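Local coordinates for protein lipase-specific foldase (PDB 2ES4) that helps an extracellular lipase to fold as that enzyme passes through the periplasm, acting as its dedicated chaperone, at residues Gln309-Thr314 and Ile322-Leu327; Ala288-Ile293 and Ser326-Ala331. One frame throughout, in Å; residues are numbered along the deposited sequence.

Interaction 1: Gln309-Thr314 and Ile322-Leu327; sequences QLRQQT and IRAASL
Arg311 lies over Ala324 and Ala325, packing the end of helix 300-314 against helix 320-328, two consecutive helices joined by a short connection at the C-terminal end of this all-helical chaperone. Leu310, one step earlier, faces a different neighbour: its side chain rests on Tyr286 and Glu289 of helix 263-294. Every close approach from this segment is made by Arg311. Its aliphatic part comes first, with Arg311 CD 3.7 Å from CB of Ala324 and 3.5 Å from the backbone N of Ala325. The chain then bends at chi3 (-68°), and the guanidinium lies with one face against the methyl of Ala325, whose CB sits 3.7 Å above the Arg311 guanidinium plane, over its centre. Arg311 NE is buried here without a hydrogen-bond partner; Asp328 OD2 offers it a long, weak ion pair. The two small residues admit the long side chain, and the closest CA atoms, those of Arg311 and Ala324, are 7.1 Å apart. The far side of helix 320-328 meets the chain of another protein, through Ile322, Arg323 and Ser326 among others. At the end of the segment, Thr314 OG1 hydrogen-bonds to Leu310 O at 2.7 Å, reaching it from the opposite face of the carbonyl plane to Thr314 N.

Interaction 2: Ala288-Ile293 and Ser326-Ala331; sequences AERDRI and SLDRGA
Arg290 and Asp328 reach across from their helices and run alongside each other, pointing in opposing senses, with the guanidinium and carboxylate planes 75° apart. Arg290 NH1 gives one hydrogen bond to Asp328 OD1, at 2.9 Å, as part of a salt bridge. The oxygen lies almost in the guanidinium plane, at its edge, whereas the nitrogen stands above the carboxylate plane, 52° out of it. In Arg290, CG anti to the backbone N (chi1 174°) and a further extended step carry Arg290 CD to 3.8 Å from Asp328 OD2; the bend at chi3 then swings the guanidinium so that NH1 meets OD1. The other edge is taken by Asp291, the next residue on the same helix: Asp291 OD1 receives Arg290 NE at 3.0 Å and Arg290 NH2 at 2.9 Å, both from the same face of the carboxylate. Three bonds to two acids thus fix the rotation of the guanidinium, and the two carboxylates probably balance its charge. Asp328 is itself held by two tyrosines, Tyr283 OH on OD1 and Tyr286 OH on OD2. Both belong to helix 263-294, so this surface network ties the C-terminal end of helix 320-328 to that long helix, whose Ile293 meanwhile packs against Arg306 and Ile307 of helix 300-314.

From the N terminus, the chain first reaches 288-293, near the end of the long helix 263-294. It turns, runs through helix 300-314, turns again and enters helix 320-328. Interaction 1 closes the short loop between the last two helices, with 7 residues between its segments; interaction 2 closes a longer one of 32 residues. The short loop lies wholly within the long one, so the contacts nest, and their second segments share Ser326 and Leu327. Together they tie the last helix to the C-terminal part of helix 263-294 and to helix 300-314. Leu310 bridges the two sites, its CD2 lying 3.8 Å from Ile293 CD1, and the contact centres are about 9 Å apart.

Interaction 1: Gln309-Thr314 and Ile322-Leu327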
loop_
_atom_site.group_PDB
_atom_site.type_symbol
_atom_site.label_atom_id
_atom_site.label_comp_id
_atom_site.label_asym_id
_atom_site.label_seq_id
_atom_site.Cartn_x
_atom_site.Cartn_y
_atom_site.Cartn_z
ATOM N N GLN B 309 -16.676 -28.865 11.978
ATOM C CA GLN B 309 -16.069 -29.805 12.911
ATOM C C GLN B 309 -15.103 -30.730 12.183
ATOM O O GLN B 309 -13.987 -30.950 12.653
ATOM C CB GLN B 309 -17.148 -30.619 13.620
ATOM C CG GLN B 309 -16.615 -31.675 14.573
ATOM C CD GLN B 309 -17.710 -32.374 15.335
ATOM O OE1 GLN B 309 -18.607 -32.984 14.748
ATOM N NE2 GLN B 309 -17.649 -32.288 16.657
ATOM N N LEU B 310 -15.529 -31.249 11.031
ATOM C CA LEU B 310 -14.688 -32.130 10.226
ATOM C C LEU B 310 -13.422 -31.390 9.805
ATOM O O LEU B 310 -12.335 -31.960 9.849
ATOM C CB LEU B 310 -15.433 -32.613 8.977
ATOM C CG LEU B 310 -14.601 -33.399 7.956
ATOM C CD1 LEU B 310 -14.154 -34.734 8.533
ATOM C CD2 LEU B 310 -15.380 -33.591 6.696
ATOM N N ARG B 311 -13.571 -30.119 9.434
ATOM C CA ARG B 311 -12.432 -29.301 9.025
ATOM C C ARG B 311 -11.446 -29.122 10.167
ATOM O O ARG B 311 -10.243 -29.282 9.975
ATOM C CB ARG B 311 -12.886 -27.934 8.559
ATOM C CG ARG B 311 -12.782 -27.719 7.091
ATOM C CD ARG B 311 -12.968 -26.290 6.662
ATOM N NE ARG B 311 -14.310 -25.754 6.852
ATOM C CZ ARG B 311 -14.717 -25.122 7.949
ATOM N NH1 ARG B 311 -13.885 -24.945 8.975
ATOM N NH2 ARG B 311 -15.966 -24.698 8.036
ATOM N N GLN B 312 -11.976 -28.836 11.358
ATOM C CA GLN B 312 -11.165 -28.652 12.561
ATOM C C GLN B 312 -10.412 -29.901 12.978
ATOM O O GLN B 312 -9.311 -29.811 13.518
ATOM C CB GLN B 312 -12.035 -28.178 13.728
ATOM C CG GLN B 312 -11.969 -26.682 14.020
ATOM C CD GLN B 312 -12.504 -25.820 12.890
ATOM O OE1 GLN B 312 -11.876 -25.689 11.839
ATOM N NE2 GLN B 312 -13.669 -25.222 13.103
ATOM N N GLN B 313 -11.001 -31.063 12.715
ATOM C CA GLN B 313 -10.372 -32.332 13.072
ATOM C C GLN B 313 -9.368 -32.803 12.031
ATOM O O GLN B 313 -8.387 -33.468 12.364
ATOM C CB GLN B 313 -11.432 -33.413 13.281
ATOM C CG GLN B 313 -12.468 -33.069 14.336
ATOM C CD GLN B 313 -13.584 -34.088 14.415
ATOM O OE1 GLN B 313 -14.190 -34.452 13.404
ATOM N NE2 GLN B 313 -13.871 -34.550 15.624
ATOM N N THR B 314 -9.609 -32.431 10.777
ATOM C CA THR B 314 -8.758 -32.828 9.657
ATOM C C THR B 314 -7.513 -31.957 9.465
ATOM O O THR B 314 -6.442 -32.463 9.114
ATOM C CB THR B 314 -9.577 -32.835 8.337
ATOM O OG1 THR B 314 -10.728 -33.676 8.496
ATOM C CG2 THR B 314 -8.751 -33.350 7.169
ATOM N N ILE B 322 -8.753 -22.798 8.426
ATOM C CA ILE B 322 -9.262 -21.554 7.861
ATOM C C ILE B 322 -9.086 -21.574 6.348
ATOM O O ILE B 322 -9.973 -21.134 5.611
ATOM C CB ILE B 322 -8.547 -20.324 8.466
ATOM C CG1 ILE B 322 -8.907 -20.203 9.951
ATOM C CG2 ILE B 322 -8.936 -19.048 7.715
ATOM C CD1 ILE B 322 -8.306 -18.999 10.651
ATOM N N ARG B 323 -7.957 -22.115 5.892
ATOM C CA ARG B 323 -7.682 -22.199 4.465
ATOM C C ARG B 323 -8.637 -23.142 3.760
ATOM O O ARG B 323 -9.109 -22.840 2.664
ATOM C CB ARG B 323 -6.246 -22.641 4.197
ATOM C CG ARG B 323 -5.813 -22.346 2.767
ATOM C CD ARG B 323 -4.424 -22.846 2.465
ATOM N NE ARG B 323 -4.100 -22.651 1.052
ATOM C CZ ARG B 323 -3.093 -23.244 0.417
ATOM N NH1 ARG B 323 -2.289 -24.082 1.062
ATOM N NH2 ARG B 323 -2.885 -22.995 -0.868
ATOM N N ALA B 324 -8.937 -24.271 4.396
ATOM C CA ALA B 324 -9.860 -25.236 3.808
ATOM C C ALA B 324 -11.254 -24.619 3.695
ATOM O O ALA B 324 -11.953 -24.848 2.708
ATOM C CB ALA B 324 -9.904 -26.490 4.626
ATOM N N ALA B 325 -11.618 -23.782 4.670
ATOM C CA ALA B 325 -12.918 -23.095 4.672
ATOM C C ALA B 325 -12.998 -22.158 3.477
ATOM O O ALA B 325 -14.032 -22.086 2.805
ATOM C CB ALA B 325 -13.122 -22.327 5.970
ATOM N N SER B 326 -11.873 -21.504 3.178
ATOM C CA SER B 326 -11.760 -20.601 2.038
ATOM C C SER B 326 -11.943 -21.369 0.737
ATOM O O SER B 326 -12.731 -20.962 -0.112
ATOM C CB SER B 326 -10.405 -19.897 2.032
ATOM O OG SER B 326 -10.174 -19.245 0.792
ATOM N N LEU B 327 -11.229 -22.485 0.596
ATOM C CA LEU B 327 -11.347 -23.302 -0.605
ATOM C C LEU B 327 -12.742 -23.880 -0.799
ATOM O O LEU B 327 -13.206 -24.020 -1.929
ATOM C CB LEU B 327 -10.292 -24.398 -0.643
ATOM C CG LEU B 327 -8.951 -24.070 -1.307
ATOM C CD1 LEU B 327 -8.393 -22.768 -0.785
ATOM C CD2 LEU B 327 -7.967 -25.207 -1.107
#

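Interaction 2: Ala288-Ile293 and Ser326-Ala331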
loop_
_atom_site.group_PDB
_atom_site.type_symbol
_atom_site.label_atom_id
_atom_site.label_comp_id
_atom_site.label_asym_id
_atom_site.label_seq_id
_atom_site.Cartn_x
_atom_site.Cartn_y
_atom_site.Cartn_z
ATOM N N ALA B 288 -13.960 -35.162 -0.120
ATOM C CA ALA B 288 -14.818 -36.342 -0.273
ATOM C C ALA B 288 -15.630 -36.574 1.000
ATOM O O ALA B 288 -16.818 -36.898 0.934
ATOM C CB ALA B 288 -13.995 -37.566 -0.597
ATOM N N GLU B 289 -14.989 -36.360 2.150
ATOM C CA GLU B 289 -15.639 -36.511 3.451
ATOM C C GLU B 289 -16.631 -35.386 3.689
ATOM O O GLU B 289 -17.700 -35.599 4.268
ATOM C CB GLU B 289 -14.599 -36.533 4.575
ATOM C CG GLU B 289 -13.894 -37.860 4.761
ATOM C CD GLU B 289 -14.837 -38.959 5.206
ATOM O OE1 GLU B 289 -15.393 -39.646 4.324
ATOM O OE2 GLU B 289 -15.039 -39.123 6.428
ATOM N N ARG B 290 -16.269 -34.192 3.223
ATOM C CA ARG B 290 -17.117 -33.007 3.330
ATOM C C ARG B 290 -18.397 -33.242 2.536
ATOM O O ARG B 290 -19.494 -32.939 3.011
ATOM C CB ARG B 290 -16.384 -31.788 2.778
ATOM C CG ARG B 290 -17.211 -30.514 2.692
ATOM C CD ARG B 290 -16.658 -29.597 1.626
ATOM N NE ARG B 290 -16.757 -30.197 0.297
ATOM C CZ ARG B 290 -15.969 -29.902 -0.733
ATOM N NH1 ARG B 290 -15.000 -29.003 -0.605
ATOM N NH2 ARG B 290 -16.133 -30.530 -1.888
ATOM N N ASP B 291 -18.244 -33.817 1.345
ATOM C CA ASP B 291 -19.382 -34.107 0.477
ATOM C C ASP B 291 -20.322 -35.155 1.057
ATOM O O ASP B 291 -21.532 -35.082 0.834
ATOM C CB ASP B 291 -18.916 -34.513 -0.920
ATOM C CG ASP B 291 -18.334 -33.342 -1.707
ATOM O OD1 ASP B 291 -18.463 -32.178 -1.264
ATOM O OD2 ASP B 291 -17.746 -33.586 -2.779
ATOM N N ARG B 292 -19.778 -36.104 1.821
ATOM C CA ARG B 292 -20.615 -37.128 2.449
ATOM C C ARG B 292 -21.516 -36.484 3.492
ATOM O O ARG B 292 -22.683 -36.854 3.617
ATOM C CB ARG B 292 -19.788 -38.220 3.108
ATOM C CG ARG B 292 -19.002 -39.087 2.152
ATOM C CD ARG B 292 -18.590 -40.382 2.818
ATOM N NE ARG B 292 -18.260 -40.205 4.231
ATOM C CZ ARG B 292 -17.727 -41.143 5.006
ATOM N NH1 ARG B 292 -17.446 -42.343 4.515
ATOM N NH2 ARG B 292 -17.445 -40.865 6.272
ATOM N N ILE B 293 -20.981 -35.490 4.202
ATOM C CA ILE B 293 -21.756 -34.772 5.207
ATOM C C ILE B 293 -22.825 -33.922 4.529
ATOM O O ILE B 293 -23.985 -33.927 4.949
ATOM C CB ILE B 293 -20.886 -33.865 6.095
ATOM C CG1 ILE B 293 -19.907 -34.711 6.911
ATOM C CG2 ILE B 293 -21.779 -33.024 7.024
ATOM C CD1 ILE B 293 -19.027 -33.907 7.860
ATOM N N SER B 326 -11.873 -21.504 3.178
ATOM C CA SER B 326 -11.760 -20.601 2.038
ATOM C C SER B 326 -11.943 -21.369 0.737
ATOM O O SER B 326 -12.731 -20.962 -0.112
ATOM C CB SER B 326 -10.405 -19.897 2.032
ATOM O OG SER B 326 -10.174 -19.245 0.792
ATOM N N LEU B 327 -11.229 -22.485 0.596
ATOM C CA LEU B 327 -11.347 -23.302 -0.605
ATOM C C LEU B 327 -12.742 -23.880 -0.799
ATOM O O LEU B 327 -13.206 -24.020 -1.929
ATOM C CB LEU B 327 -10.292 -24.398 -0.643
ATOM C CG LEU B 327 -8.951 -24.070 -1.307
ATOM C CD1 LEU B 327 -8.393 -22.768 -0.785
ATOM C CD2 LEU B 327 -7.967 -25.207 -1.107
ATOM N N ASP B 328 -13.428 -24.146 0.309
ATOM C CA ASP B 328 -14.796 -24.675 0.268
ATOM C C ASP B 328 -15.798 -23.659 -0.284
ATOM O O ASP B 328 -16.864 -24.038 -0.780
ATOM C CB ASP B 328 -15.265 -25.093 1.660
ATOM C CG ASP B 328 -14.652 -26.397 2.135
ATOM O OD1 ASP B 328 -13.986 -27.105 1.354
ATOM O OD2 ASP B 328 -14.867 -26.729 3.314
ATOM N N ARG B 329 -15.446 -22.376 -0.201
ATOM C CA ARG B 329 -16.313 -21.300 -0.674
ATOM C C ARG B 329 -16.164 -20.962 -2.152
ATOM O O ARG B 329 -16.661 -19.934 -2.616
ATOM C CB ARG B 329 -16.129 -20.045 0.189
ATOM C CG ARG B 329 -16.645 -20.205 1.611
ATOM C CD ARG B 329 -16.651 -18.881 2.375
ATOM N NE ARG B 329 -15.306 -18.372 2.645
ATOM C CZ ARG B 329 -14.585 -18.654 3.728
ATOM N NH1 ARG B 329 -15.061 -19.454 4.677
ATOM N NH2 ARG B 329 -13.376 -18.129 3.866
ATOM N N GLY B 330 -15.514 -21.844 -2.899
ATOM C CA GLY B 330 -15.349 -21.607 -4.316
ATOM C C GLY B 330 -15.287 -22.889 -5.101
ATOM O O GLY B 330 -15.698 -23.943 -4.610
ATOM N N ALA B 331 -14.776 -22.791 -6.325
ATOM C CA ALA B 331 -14.648 -23.941 -7.211
ATOM C C ALA B 331 -13.293 -24.616 -7.017
ATOM O O ALA B 331 -12.314 -24.280 -7.690
ATOM C CB ALA B 331 -14.829 -23.507 -8.659
#